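Local coordinates for spindle assembly abnormal protein 6 (Caenorhabditis elegans, PDB 4G79) that serves as the central scaffold of the centriole, its globular N-terminal domain linking coiled-coil dimers into the assembly that sets ninefold symmetry, at residues Y76-L79 and A80-H83. Residues are numbered along the deposited sequence; the frame is centred on the assembly and turned at random.
Sequences YQIL and ARDH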
ATOM      1  N   TYR A  76       9.156  15.505   0.713  1.00 40.75           N
ATOM      2  CA  TYR A  76       8.283  14.752  -0.188  1.00 38.88           C
ATOM      3  C   TYR A  76       8.987  13.515  -0.741  1.00 43.86           C
ATOM      4  O   TYR A  76       8.331  12.496  -0.921  1.00 43.11           O
ATOM      5  CB  TYR A  76       7.778  15.605  -1.359  1.00 38.38           C
ATOM      6  CG  TYR A  76       6.918  14.786  -2.290  1.00 35.67           C
ATOM      7  CD1 TYR A  76       5.643  14.374  -1.905  1.00 34.50           C
ATOM      8  CD2 TYR A  76       7.426  14.298  -3.491  1.00 35.86           C
ATOM      9  CE1 TYR A  76       4.888  13.519  -2.706  1.00 33.52           C
ATOM     10  CE2 TYR A  76       6.683  13.430  -4.295  1.00 35.28           C
ATOM     11  CZ  TYR A  76       5.406  13.052  -3.898  1.00 37.77           C
ATOM     12  OH  TYR A  76       4.641  12.255  -4.712  1.00 34.91           O
ATOM     13  N   GLN A  77      10.300  13.600  -1.063  1.00 41.61           N
ATOM     14  CA  GLN A  77      11.037  12.446  -1.592  1.00 42.30           C
ATOM     15  C   GLN A  77      11.034  11.291  -0.582  1.00 47.64           C
ATOM     16  O   GLN A  77      10.885  10.140  -0.994  1.00 47.53           O
ATOM     17  CB  GLN A  77      12.480  12.799  -2.008  1.00 44.99           C
ATOM     18  CG  GLN A  77      12.613  13.811  -3.158  1.00 55.29           C
ATOM     19  CD  GLN A  77      11.671  13.604  -4.326  1.00 72.67           C
ATOM     20  OE1 GLN A  77      11.467  12.489  -4.835  1.00 73.27           O
ATOM     21  NE2 GLN A  77      11.092  14.694  -4.799  1.00 50.41           N
ATOM     22  N   ILE A  78      11.165  11.601   0.726  1.00 44.39           N
ATOM     23  CA  ILE A  78      11.102  10.611   1.811  1.00 45.65           C
ATOM     24  C   ILE A  78       9.682  10.000   1.835  1.00 47.95           C
ATOM     25  O   ILE A  78       9.533   8.771   1.844  1.00 47.83           O
ATOM     26  CB  ILE A  78      11.499  11.230   3.187  1.00 50.24           C
ATOM     27  CG1 ILE A  78      13.015  11.559   3.223  1.00 53.82           C
ATOM     28  CG2 ILE A  78      11.121  10.289   4.344  1.00 51.12           C
ATOM     29  CD1 ILE A  78      13.484  12.436   4.415  1.00 61.65           C
ATOM     30  N   LEU A  79       8.654  10.867   1.790  1.00 41.99           N
ATOM     31  CA  LEU A  79       7.249  10.462   1.780  1.00 39.48           C
ATOM     32  C   LEU A  79       6.940   9.531   0.605  1.00 40.99           C
ATOM     33  O   LEU A  79       6.258   8.521   0.802  1.00 40.64           O
ATOM     34  CB  LEU A  79       6.319  11.692   1.730  1.00 37.88           C
ATOM     35  CG  LEU A  79       4.820  11.376   1.901  1.00 41.47           C
ATOM     36  CD1 LEU A  79       4.456  11.263   3.355  1.00 41.80           C
ATOM     37  CD2 LEU A  79       3.937  12.403   1.189  1.00 42.53           C
ATOM     38  N   ALA A  80       7.418   9.868  -0.602  1.00 37.43           N
ATOM     39  CA  ALA A  80       7.173   9.085  -1.806  1.00 36.40           C
ATOM     40  C   ALA A  80       7.818   7.688  -1.694  1.00 42.91           C
ATOM     41  O   ALA A  80       7.203   6.685  -2.074  1.00 39.47           O
ATOM     42  CB  ALA A  80       7.697   9.831  -3.027  1.00 37.80           C
ATOM     43  N   ARG A  81       9.042   7.635  -1.128  1.00 43.91           N
ATOM     44  CA  ARG A  81       9.791   6.403  -0.897  1.00 45.51           C
ATOM     45  C   ARG A  81       9.047   5.529   0.123  1.00 48.81           C
ATOM     46  O   ARG A  81       8.812   4.349  -0.144  1.00 49.14           O
ATOM     47  CB  ARG A  81      11.218   6.731  -0.415  1.00 48.26           C
ATOM     48  CG  ARG A  81      12.165   5.526  -0.370  1.00 62.01           C
ATOM     49  CD  ARG A  81      12.806   5.315   1.000  1.00 75.45           C
ATOM     50  NE  ARG A  81      13.710   6.405   1.377  1.00 88.48           N
ATOM     51  CZ  ARG A  81      13.668   7.052   2.539  1.00104.25           C
ATOM     52  NH1 ARG A  81      12.775   6.718   3.464  1.00 89.20           N
ATOM     53  NH2 ARG A  81      14.524   8.034   2.790  1.00 91.91           N
ATOM     54  N   ASP A  82       8.634   6.120   1.256  1.00 45.28           N
ATOM     55  CA  ASP A  82       7.928   5.415   2.330  1.00 45.17           C
ATOM     56  C   ASP A  82       6.572   4.867   1.916  1.00 45.99           C
ATOM     57  O   ASP A  82       6.183   3.809   2.407  1.00 48.66           O
ATOM     58  CB  ASP A  82       7.719   6.328   3.555  1.00 47.56           C
ATOM     59  CG  ASP A  82       8.966   6.758   4.311  1.00 59.19           C
ATOM     60  OD1 ASP A  82      10.071   6.288   3.960  1.00 61.40           O
ATOM     61  OD2 ASP A  82       8.836   7.571   5.250  1.00 64.93           O
ATOM     62  N   HIS A  83       5.852   5.578   1.042  1.00 37.84           N
ATOM     63  CA  HIS A  83       4.496   5.226   0.636  1.00 35.43           C
ATOM     64  C   HIS A  83       4.348   4.787  -0.817  1.00 39.53           C
ATOM     65  O   HIS A  83       3.210   4.670  -1.266  1.00 39.69           O
ATOM     66  CB  HIS A  83       3.550   6.417   0.915  1.00 33.81           C
ATOM     67  CG  HIS A  83       3.449   6.692   2.364  1.00 37.01           C
ATOM     68  ND1 HIS A  83       2.697   5.882   3.183  1.00 38.69           N
ATOM     69  CD2 HIS A  83       4.132   7.573   3.125  1.00 40.08           C
ATOM     70  CE1 HIS A  83       2.893   6.334   4.410  1.00 39.44           C
ATOM     71  NE2 HIS A  83       3.746   7.353   4.424  1.00 40.35           N
TER
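Ala80 N donates to Tyr76 O at 2.8 Å, the first of four backbone bonds, each from residue i+4 back to residue i, between 76-79 and 80-83. Each carbonyl oxygen of 76-79 accepts one of them, and each amide N-H of 80-83 is given to one. Arg81 N follows on Gln77 O. The straightest is Asp82 N to Ile78 O, with an N-H...O angle of 165°. At His83 N to Leu79 O the angle drops to 142°. On the outer side Arg81, its chain bent at chi2 and chi3, lies alongside Ile78 and lays one guanidinium face over Ile78 CA, offset toward the rim. Arg81 NH1 makes a salt bridge to Asp82 OD1 (2.8 Å), though the hydrogen bond within it is weak and bent. Asp82 OD2 rests 3.7 Å from Ile78 CG2. On the inner side Leu79 CD1 comes to 3.7 Å from His83 CD2, and Leu79 O lies near the plane of that imidazole, at its edge. Cut back to an alanine, Leu79 would lose CD1 from the imidazole and is likely to leave a gap against Leu85 and Phe134. With CG trans to its amide nitrogen (chi1 178°), Tyr76 brings CE2 to 3.9 Å from Ala80 CB, while its OH bonds to Val87 O; Gln77 NE2 is taken by Asn73 OD1. This is an amphipathic alpha-helix, 73-83, packed against strand 132-140 in the alpha-beta N-terminal domain of SAS-6.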